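Local coordinates for surface protein SPB1 (Streptococcus agalactiae, PDB 4UZG) that forms the backbone subunit of the group B streptococcus type 2b pilus, probably polymerised on the bacterial surface by a sortase, at residues 94-99 with 114-119; 21-26 with 36-41; 59-64 with 119-124; 52-57 with 87-92. One frame throughout, in Å; residues are numbered along the deposited sequence.

Contact 1: 94-99 with 114-119; sequences TIPWAA and DFFYKG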
# COMPACT_ATOMS: atom_id res chain seq x y z
N THR A 94 21.46 8.89 8.47
CA THR A 94 22.91 8.90 8.26
C THR A 94 23.52 8.01 9.32
O THR A 94 23.34 8.25 10.51
CB THR A 94 23.46 10.32 8.35
OG1 THR A 94 22.79 11.13 7.38
CG2 THR A 94 24.94 10.35 8.08
N ILE A 95 24.25 6.99 8.88
CA ILE A 95 24.87 6.03 9.79
C ILE A 95 26.38 6.31 9.80
O ILE A 95 27.08 6.06 8.82
CB ILE A 95 24.62 4.58 9.34
CG1 ILE A 95 23.11 4.30 9.24
CG2 ILE A 95 25.31 3.62 10.29
CD1 ILE A 95 22.76 2.93 8.68
N PRO A 96 26.92 6.83 10.92
CA PRO A 96 28.37 7.01 10.98
C PRO A 96 29.06 5.64 10.95
O PRO A 96 28.59 4.68 11.55
CB PRO A 96 28.58 7.76 12.31
CG PRO A 96 27.42 7.40 13.14
CD PRO A 96 26.26 7.26 12.16
N TRP A 97 30.19 5.59 10.26
CA TRP A 97 30.85 4.32 9.95
C TRP A 97 32.25 4.24 10.54
O TRP A 97 32.83 3.16 10.62
CB TRP A 97 30.91 4.15 8.42
CG TRP A 97 30.86 2.73 7.96
CD1 TRP A 97 31.85 2.03 7.34
CD2 TRP A 97 29.74 1.84 8.07
NE1 TRP A 97 31.42 0.76 7.06
CE2 TRP A 97 30.14 0.62 7.50
CE3 TRP A 97 28.45 1.97 8.56
CZ2 TRP A 97 29.28 -0.48 7.42
CZ3 TRP A 97 27.60 0.88 8.50
CH2 TRP A 97 28.01 -0.32 7.93
N ALA A 98 32.79 5.38 10.95
CA ALA A 98 34.13 5.44 11.51
C ALA A 98 34.20 6.66 12.41
O ALA A 98 33.41 7.60 12.26
CB ALA A 98 35.21 5.53 10.39
N ALA A 99 35.17 6.67 13.32
CA ALA A 99 35.30 7.76 14.28
C ALA A 99 35.75 9.06 13.63
O ALA A 99 35.48 10.13 14.17
CB ALA A 99 36.26 7.38 15.41
N ASP A 114 39.83 3.49 12.40
CA ASP A 114 38.85 3.66 13.47
C ASP A 114 37.42 3.35 13.04
O ASP A 114 36.47 3.94 13.54
CB ASP A 114 38.97 5.07 14.08
CG ASP A 114 38.81 6.18 13.06
OD1 ASP A 114 38.26 5.93 11.97
OD2 ASP A 114 39.21 7.32 13.39
N PHE A 115 37.31 2.41 12.11
CA PHE A 115 36.01 1.89 11.69
C PHE A 115 35.25 1.24 12.83
O PHE A 115 35.85 0.56 13.68
CB PHE A 115 36.22 0.86 10.58
CG PHE A 115 36.82 1.42 9.34
CD1 PHE A 115 36.10 2.30 8.54
CD2 PHE A 115 38.12 1.10 8.95
CE1 PHE A 115 36.63 2.82 7.39
CE2 PHE A 115 38.66 1.64 7.79
CZ PHE A 115 37.93 2.49 7.01
N PHE A 116 33.93 1.37 12.82
CA PHE A 116 33.08 0.74 13.82
C PHE A 116 32.74 -0.71 13.51
O PHE A 116 32.50 -1.49 14.43
CB PHE A 116 31.77 1.50 13.99
CG PHE A 116 31.93 2.96 14.33
CD1 PHE A 116 32.96 3.42 15.14
CD2 PHE A 116 31.03 3.88 13.83
CE1 PHE A 116 33.08 4.76 15.43
CE2 PHE A 116 31.13 5.23 14.11
CZ PHE A 116 32.15 5.68 14.93
N TYR A 117 32.70 -1.05 12.23
CA TYR A 117 32.20 -2.32 11.76
C TYR A 117 33.28 -2.97 10.90
O TYR A 117 34.21 -2.31 10.42
CB TYR A 117 30.89 -2.11 10.98
CG TYR A 117 29.92 -1.26 11.77
CD1 TYR A 117 29.39 -1.69 12.99
CD2 TYR A 117 29.58 0.03 11.36
CE1 TYR A 117 28.55 -0.88 13.76
CE2 TYR A 117 28.72 0.85 12.11
CZ TYR A 117 28.23 0.38 13.32
OH TYR A 117 27.40 1.15 14.11
N LYS A 118 33.20 -4.28 10.77
CA LYS A 118 34.20 -4.99 9.99
C LYS A 118 33.53 -5.90 8.99
O LYS A 118 32.35 -6.29 9.14
CB LYS A 118 35.19 -5.73 10.88
CG LYS A 118 34.55 -6.64 11.87
CD LYS A 118 35.58 -7.34 12.76
CE LYS A 118 34.92 -8.41 13.62
NZ LYS A 118 35.91 -9.19 14.42
N GLY A 119 34.29 -6.20 7.95
CA GLY A 119 33.87 -7.09 6.91
C GLY A 119 32.78 -6.49 6.05
O GLY A 119 32.71 -5.28 5.84
O HOH W 1 26.84 3.63 13.46
O HOH W 2 32.90 0.48 9.90
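P96 meets F116 twice: its CB lies 4.0 Å from F116 CE2, and its carbonyl O sits in the plane of the same ring, at the edge. That oxygen accepts a hydrogen bond from a water, which accepts one from Y117 OH, itself bonded to G80 N. W97 turns its indole face to the edge of Y117 in an edge-to-face pair, the tyrosine centroid 4.7 Å from that of the six-membered ring and the planes at 55°; Y117 CD2 lies 3.6 Å from W97 CZ3. W97 O takes F116 N at 3.0 Å in a nearly straight bond (174°), the donor above the carbonyl plane. Beyond strand 90-96, the loop leading to strand 121-131 folds back at one end of the N-terminal beta domain; A98 and F115 form a single backbone bridge. A98 lies against a face of the F116 ring, its carbonyl C 3.4 Å from CZ, while its CB touches F115 CD1. A99 N donates to D114 O (3.0 Å). D114 CG sits between the backbone N and carbonyl carbon (chi1 57°), and the carboxylate, salt-bridged through OD1 to K34, brings OD2 within 3.6 Å of A99 CB.

Contact 2: 21-26 with 36-41; sequences ITYKNA and YQYVIK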
# COMPACT_ATOMS: atom_id res chain seq x y z
N ILE A 21 14.11 -1.50 3.52
CA ILE A 21 15.20 -1.09 2.65
C ILE A 21 16.41 -1.93 3.03
O ILE A 21 16.78 -1.97 4.21
CB ILE A 21 15.56 0.39 2.85
CG1 ILE A 21 14.36 1.29 2.53
CG2 ILE A 21 16.78 0.75 2.00
CD1 ILE A 21 14.52 2.69 3.11
N THR A 22 17.03 -2.59 2.07
CA THR A 22 18.17 -3.49 2.31
C THR A 22 19.33 -3.06 1.41
O THR A 22 19.12 -2.86 0.20
CB THR A 22 17.76 -4.99 2.02
OG1 THR A 22 16.63 -5.35 2.84
CG2 THR A 22 18.90 -5.96 2.26
N TYR A 23 20.53 -2.94 1.98
CA TYR A 23 21.73 -2.60 1.24
C TYR A 23 22.81 -3.57 1.69
O TYR A 23 23.23 -3.55 2.83
CB TYR A 23 22.13 -1.17 1.55
CG TYR A 23 23.37 -0.68 0.86
CD1 TYR A 23 23.31 -0.15 -0.42
CD2 TYR A 23 24.58 -0.64 1.54
CE1 TYR A 23 24.43 0.37 -1.02
CE2 TYR A 23 25.72 -0.12 0.94
CZ TYR A 23 25.63 0.37 -0.34
OH TYR A 23 26.75 0.91 -0.92
N LYS A 24 23.26 -4.41 0.77
CA LYS A 24 24.14 -5.52 1.10
C LYS A 24 25.60 -5.24 0.92
O LYS A 24 26.44 -6.08 1.25
CB LYS A 24 23.76 -6.74 0.28
CG LYS A 24 22.42 -7.35 0.68
CD LYS A 24 22.51 -8.85 0.37
CE LYS A 24 21.20 -9.56 0.21
NZ LYS A 24 20.46 -9.02 -0.95
N ASN A 25 25.95 -4.09 0.41
CA ASN A 25 27.37 -3.92 0.12
C ASN A 25 28.14 -3.00 1.05
O ASN A 25 29.07 -2.33 0.60
CB ASN A 25 27.45 -3.53 -1.35
CG ASN A 25 26.71 -4.54 -2.22
OD1 ASN A 25 26.73 -5.74 -1.92
ND2 ASN A 25 26.05 -4.08 -3.28
N ALA A 26 27.83 -2.99 2.35
CA ALA A 26 28.39 -1.95 3.19
C ALA A 26 29.75 -2.37 3.73
O ALA A 26 29.84 -3.25 4.59
CB ALA A 26 27.44 -1.61 4.30
N TYR A 36 33.23 6.85 5.82
CA TYR A 36 32.95 7.35 7.17
C TYR A 36 31.44 7.45 7.47
O TYR A 36 31.07 7.69 8.62
CB TYR A 36 33.66 8.69 7.44
CG TYR A 36 33.29 9.76 6.46
CD1 TYR A 36 32.14 10.50 6.62
CD2 TYR A 36 34.07 9.99 5.33
CE1 TYR A 36 31.80 11.49 5.71
CE2 TYR A 36 33.74 10.98 4.42
CZ TYR A 36 32.58 11.70 4.61
OH TYR A 36 32.19 12.68 3.73
N GLN A 37 30.58 7.25 6.47
CA GLN A 37 29.14 7.19 6.71
C GLN A 37 28.45 6.53 5.54
O GLN A 37 28.98 6.51 4.44
CB GLN A 37 28.56 8.59 6.91
CG GLN A 37 28.65 9.47 5.68
CD GLN A 37 28.18 10.89 5.93
OE1 GLN A 37 28.16 11.36 7.07
NE2 GLN A 37 27.82 11.58 4.86
N TYR A 38 27.25 6.02 5.81
CA TYR A 38 26.29 5.68 4.76
C TYR A 38 25.05 6.55 4.96
O TYR A 38 24.59 6.72 6.09
CB TYR A 38 25.91 4.18 4.77
CG TYR A 38 26.99 3.33 4.17
CD1 TYR A 38 27.07 3.13 2.81
CD2 TYR A 38 27.97 2.77 4.98
CE1 TYR A 38 28.11 2.40 2.26
CE2 TYR A 38 29.00 2.03 4.44
CZ TYR A 38 29.10 1.87 3.08
OH TYR A 38 30.14 1.16 2.51
N VAL A 39 24.52 7.07 3.87
CA VAL A 39 23.34 7.94 3.90
C VAL A 39 22.20 7.27 3.15
O VAL A 39 22.33 6.94 1.96
CB VAL A 39 23.65 9.29 3.26
CG1 VAL A 39 22.44 10.20 3.36
CG2 VAL A 39 24.89 9.95 3.89
N ILE A 40 21.08 7.08 3.84
CA ILE A 40 19.87 6.49 3.28
C ILE A 40 18.84 7.61 3.15
O ILE A 40 18.43 8.19 4.15
CB ILE A 40 19.33 5.38 4.20
CG1 ILE A 40 20.37 4.28 4.39
CG2 ILE A 40 18.01 4.83 3.65
CD1 ILE A 40 21.14 4.36 5.71
N LYS A 41 18.43 7.90 1.92
CA LYS A 41 17.46 8.95 1.66
C LYS A 41 16.23 8.34 1.04
O LYS A 41 16.34 7.61 0.06
CB LYS A 41 18.02 9.99 0.70
CG LYS A 41 19.00 10.92 1.31
CD LYS A 41 19.48 11.99 0.35
CE LYS A 41 20.49 12.92 1.01
NZ LYS A 41 20.90 14.02 0.09
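Y23 and Y38 touch through their rings, Y23 CE2 reaching Y38 CE1 at 3.7 Å. The two strands that carry them face each other across the interior of a beta sandwich, with axes 10.2 Å apart and running roughly antiparallel (151°), so no backbone hydrogen bond joins the segments and side chains make most of the contact. The tyrosine side chains run nearly perpendicular to each other, and their ring planes are inclined at 53°. A26 supplies a CH-pi contact: its CB stands over a face of the Y38 ring, 4.3 Å from the centroid. Farther along the strands, the CD1 tip of I21 meets the CG2 branch of I40, the two isoleucines passing in opposed directions.

Around this first shell, W97 makes an edge-to-face pair with Y38, and I151 of strand 146-153 packs on Y23. I95 of strand 90-96 lies against I40. Y23 points toward strand 37-43, with CG anti to the backbone N (chi1 179°). Y38 reaches the opposing strand: its hydroxyl is hydrogen-bonded to V27 O, just past the end of strand 16-26, and the same OH oxygen lies 3.6 Å from A26 CA.

Contact 3: 59-64 with 119-124; sequences VTITDG and GINTIT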
# COMPACT_ATOMS: atom_id res chain seq x y z
N VAL A 59 16.69 0.17 12.57
CA VAL A 59 17.89 0.27 11.76
C VAL A 59 18.90 -0.75 12.29
O VAL A 59 19.26 -0.69 13.46
CB VAL A 59 18.50 1.69 11.80
CG1 VAL A 59 19.66 1.78 10.84
CG2 VAL A 59 17.43 2.74 11.48
N THR A 60 19.35 -1.66 11.43
CA THR A 60 20.28 -2.68 11.84
C THR A 60 21.43 -2.83 10.85
O THR A 60 21.31 -2.53 9.66
CB THR A 60 19.60 -4.07 11.98
OG1 THR A 60 19.06 -4.46 10.72
CG2 THR A 60 18.52 -4.10 13.04
N ILE A 61 22.53 -3.34 11.39
CA ILE A 61 23.68 -3.75 10.62
C ILE A 61 23.88 -5.24 10.90
O ILE A 61 24.00 -5.65 12.06
CB ILE A 61 24.96 -2.96 10.99
CG1 ILE A 61 24.74 -1.45 10.81
CG2 ILE A 61 26.14 -3.46 10.17
CD1 ILE A 61 25.84 -0.62 11.34
N THR A 62 23.94 -6.04 9.84
CA THR A 62 24.11 -7.49 9.97
C THR A 62 25.40 -7.88 9.26
O THR A 62 25.58 -7.58 8.07
CB THR A 62 22.93 -8.24 9.35
OG1 THR A 62 21.71 -7.77 9.93
CG2 THR A 62 23.06 -9.74 9.61
N ASP A 63 26.30 -8.52 9.98
CA ASP A 63 27.59 -8.88 9.44
C ASP A 63 27.49 -10.20 8.70
O ASP A 63 26.43 -10.81 8.61
CB ASP A 63 28.70 -8.79 10.49
CG ASP A 63 28.73 -9.95 11.46
OD1 ASP A 63 28.07 -10.99 11.23
OD2 ASP A 63 29.46 -9.81 12.47
N GLY A 64 28.61 -10.63 8.13
CA GLY A 64 28.61 -11.79 7.26
C GLY A 64 28.29 -13.09 7.99
O GLY A 64 27.95 -14.07 7.35
N GLY A 119 34.29 -6.20 7.95
CA GLY A 119 33.87 -7.09 6.91
C GLY A 119 32.78 -6.49 6.05
O GLY A 119 32.71 -5.28 5.84
N ILE A 120 31.96 -7.38 5.54
CA ILE A 120 30.88 -7.03 4.62
C ILE A 120 29.58 -7.03 5.40
O ILE A 120 29.23 -8.03 6.00
CB ILE A 120 30.84 -8.05 3.48
CG1 ILE A 120 32.22 -8.21 2.84
CG2 ILE A 120 29.81 -7.63 2.47
CD1 ILE A 120 32.37 -9.46 2.05
N ASN A 121 28.90 -5.90 5.41
CA ASN A 121 27.69 -5.74 6.20
C ASN A 121 26.47 -5.43 5.35
O ASN A 121 26.57 -4.81 4.30
CB ASN A 121 27.91 -4.64 7.23
CG ASN A 121 28.90 -5.05 8.28
OD1 ASN A 121 28.58 -5.84 9.16
ND2 ASN A 121 30.11 -4.53 8.19
N THR A 122 25.32 -5.84 5.87
CA THR A 122 24.04 -5.45 5.33
C THR A 122 23.39 -4.41 6.24
O THR A 122 23.23 -4.64 7.44
CB THR A 122 23.11 -6.66 5.21
OG1 THR A 122 23.68 -7.59 4.29
CG2 THR A 122 21.72 -6.24 4.72
N ILE A 123 23.02 -3.28 5.66
CA ILE A 123 22.23 -2.27 6.34
C ILE A 123 20.77 -2.53 6.02
O ILE A 123 20.41 -2.66 4.85
CB ILE A 123 22.63 -0.86 5.88
CG1 ILE A 123 24.08 -0.54 6.26
CG2 ILE A 123 21.68 0.18 6.48
CD1 ILE A 123 24.64 0.72 5.58
N THR A 124 19.94 -2.63 7.05
CA THR A 124 18.50 -2.78 6.86
C THR A 124 17.79 -1.65 7.61
O THR A 124 18.08 -1.40 8.78
CB THR A 124 17.97 -4.16 7.36
OG1 THR A 124 18.78 -5.19 6.80
CG2 THR A 124 16.54 -4.38 6.96
O HOH W 3 20.77 -5.47 8.73
O HOH W 4 16.24 -3.29 10.45
O HOH W 5 31.09 -8.74 8.16
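T60 holds OG1 between its backbone N and carbonyl carbon (chi1 61°), whereas T124 opposite has OG1 anti to the carbonyl carbon (chi1 -50°); the two side chains run alongside each other, with T60 OG1 3.5 Å from T124 CB. They belong to neighbouring antiparallel strands, 50-62 and 121-131, in the sheet of the N-terminal beta domain. T60-T124 and T62-T122 are hydrogen-bonded pairs, and the non-hydrogen-bonded pair I61-I123 lies between them. Each threonine pair exchanges two backbone bonds, the shortest from T122 N to T62 O (2.8 Å) and all of them close to straight. Between these bonds CA-H groups also approach carbonyl oxygens, I61 CA lying 3.3 Å from T122 O.

The faces of the pair differ sharply. I61 and I123 point into the buried interior, where I95 of strand 90-96 packs on I123 and W97 on I61. The threonines line the other, partly exposed face and gather one water: it is hydrogen-bonded to OG1 of T60, T62 and T124 and donates to T122 O. Where the pairing ends, N121 crosses to I61; in the conformer described here, of two modelled, I61 CG2 meets N121 CB and OD1. N121 ND2 is bonded to K118 O, which helps fix the amide's rotation, and N121 OD1 comes to 3.2 Å from both CA and CB of D63.

Contact 4: 52-57 with 87-92; sequences LNEGSY and ENNNFT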
# COMPACT_ATOMS: atom_id res chain seq x y z
N LEU A 52 3.92 8.62 5.77
CA LEU A 52 5.01 8.06 6.56
C LEU A 52 4.66 8.08 8.04
O LEU A 52 4.24 9.12 8.56
CB LEU A 52 6.26 8.92 6.34
CG LEU A 52 7.52 8.55 7.14
CD1 LEU A 52 8.04 7.17 6.76
CD2 LEU A 52 8.59 9.63 6.94
N ASN A 53 4.91 6.98 8.75
CA ASN A 53 4.89 7.01 10.21
C ASN A 53 6.25 7.44 10.73
O ASN A 53 7.18 6.64 10.83
CB ASN A 53 4.51 5.64 10.80
CG ASN A 53 3.03 5.32 10.67
OD1 ASN A 53 2.17 6.18 10.84
ND2 ASN A 53 2.74 4.06 10.44
N GLU A 54 6.38 8.71 11.04
CA GLU A 54 7.62 9.20 11.57
C GLU A 54 7.94 8.44 12.85
O GLU A 54 7.05 7.98 13.58
CB GLU A 54 7.59 10.72 11.82
CG GLU A 54 7.67 11.57 10.56
CD GLU A 54 6.40 11.65 9.75
OE1 GLU A 54 5.31 11.25 10.24
OE2 GLU A 54 6.52 12.15 8.61
N GLY A 55 9.24 8.24 13.06
CA GLY A 55 9.70 7.55 14.24
C GLY A 55 9.51 6.05 14.24
O GLY A 55 9.71 5.41 15.27
N SER A 56 9.15 5.44 13.10
CA SER A 56 8.82 4.01 13.07
C SER A 56 10.02 3.12 12.71
O SER A 56 9.85 1.92 12.52
CB SER A 56 7.67 3.76 12.11
OG SER A 56 8.03 4.07 10.78
N TYR A 57 11.21 3.69 12.60
CA TYR A 57 12.37 2.96 12.05
C TYR A 57 12.93 1.92 12.99
O TYR A 57 13.00 2.11 14.21
CB TYR A 57 13.54 3.93 11.71
CG TYR A 57 13.03 5.16 11.04
CD1 TYR A 57 12.69 5.15 9.70
CD2 TYR A 57 12.78 6.29 11.79
CE1 TYR A 57 12.10 6.25 9.10
CE2 TYR A 57 12.20 7.41 11.19
CZ TYR A 57 11.83 7.37 9.85
OH TYR A 57 11.23 8.43 9.24
N GLU A 87 11.36 15.32 7.09
CA GLU A 87 10.74 16.53 6.58
C GLU A 87 9.79 16.15 5.47
O GLU A 87 10.14 15.36 4.60
CB GLU A 87 11.79 17.49 6.00
CG GLU A 87 12.76 18.10 7.01
CD GLU A 87 13.77 19.05 6.36
OE1 GLU A 87 13.94 19.01 5.13
OE2 GLU A 87 14.41 19.84 7.09
N ASN A 88 8.61 16.76 5.47
CA ASN A 88 7.77 16.70 4.28
C ASN A 88 7.40 15.27 3.86
O ASN A 88 7.32 14.99 2.66
CB ASN A 88 8.49 17.39 3.10
CG ASN A 88 8.78 18.85 3.37
OD1 ASN A 88 7.95 19.57 3.91
ND2 ASN A 88 9.98 19.28 2.99
N ASN A 89 7.18 14.39 4.82
CA ASN A 89 6.80 12.99 4.59
C ASN A 89 7.93 12.11 4.11
O ASN A 89 7.71 10.95 3.76
CB ASN A 89 5.61 12.88 3.62
CG ASN A 89 4.79 11.61 3.81
OD1 ASN A 89 4.40 11.26 4.93
ND2 ASN A 89 4.52 10.92 2.71
N ASN A 90 9.15 12.65 4.11
CA ASN A 90 10.36 11.96 3.69
C ASN A 90 11.31 11.80 4.88
O ASN A 90 11.11 12.41 5.94
CB ASN A 90 11.05 12.76 2.59
CG ASN A 90 10.15 13.02 1.41
OD1 ASN A 90 9.39 12.15 0.99
ND2 ASN A 90 10.23 14.22 0.84
N PHE A 91 12.39 11.03 4.69
CA PHE A 91 13.40 10.94 5.73
C PHE A 91 14.78 10.69 5.13
O PHE A 91 14.92 10.16 4.03
CB PHE A 91 13.06 9.87 6.77
CG PHE A 91 13.11 8.44 6.28
CD1 PHE A 91 14.28 7.73 6.26
CD2 PHE A 91 11.94 7.81 5.83
CE1 PHE A 91 14.32 6.43 5.83
CE2 PHE A 91 11.97 6.49 5.39
CZ PHE A 91 13.16 5.79 5.39
N THR A 92 15.79 11.06 5.92
CA THR A 92 17.17 10.76 5.67
C THR A 92 17.78 10.21 6.95
O THR A 92 17.69 10.85 7.99
CB THR A 92 17.95 12.02 5.24
OG1 THR A 92 17.35 12.58 4.08
CG2 THR A 92 19.41 11.70 4.97
O HOH W 6 4.13 12.36 7.51
O HOH W 7 8.64 13.47 7.36
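L52 and N89 are joined by one hydrogen bond, from the leucine backbone N to N89 OD1 (2.8 Å); the bond is bent, 146° at the hydrogen. Followed outward, the L52 side chain starts with CB 3.3 Å from that same OD1. CG, anti to the backbone N (chi1 177°), passes N89 O at 4.1 Å, and the methyls then divide: CD2 lies against N89 O and reaches the edge of the F91 ring, while CD1 comes to 4.1 Å from F91 CD2. N89 O, buried here, has no hydrogen-bond partner in the model. A face of F91 is taken by Y57, whose CE1 stands 3.5 Å above the centre of the ring in an edge-to-face pair. Y57 OH continues past the ring to F91 CB (3.4 Å) and is hydrogen-bonded to E86 OE2. Two waters link E54 OE2 with the other segment, one donating to N89 OD1 and the other to N90 O. N89 is part of the type I' turn E87-N90 of the tight hairpin between strands 81-87 and 90-96. This hairpin end faces the type II turn N53-S56 in strand 50-62, with Y127 of strand 121-131 packed on L52, Y57 and F91 and strand 37-43 flanking F91.

How the contacts relate
All four contacts belong to the N-terminal beta domain and reach strands of one continuous sheet that folds over into a sandwich. Contact 3 pairs neighbouring strands by backbone bonds and has one buried and one partly exposed face; contact 2 is the most interior, joining strands across the core without any hydrogen bond, mainly through apolar and aromatic side chains. Contacts 1 and 4 use strand 90-96 at its two ends, with centres about 24 Å apart; they mix edge-to-face pairs with bridging waters in partly buried settings. Contact 1 is nested inside the chain loop closed by contact 3, whose I61, in the conformer described, packs on W97 and Y117. Backbone pairing of 90-96 with 37-43 ties contact 1 to contact 2.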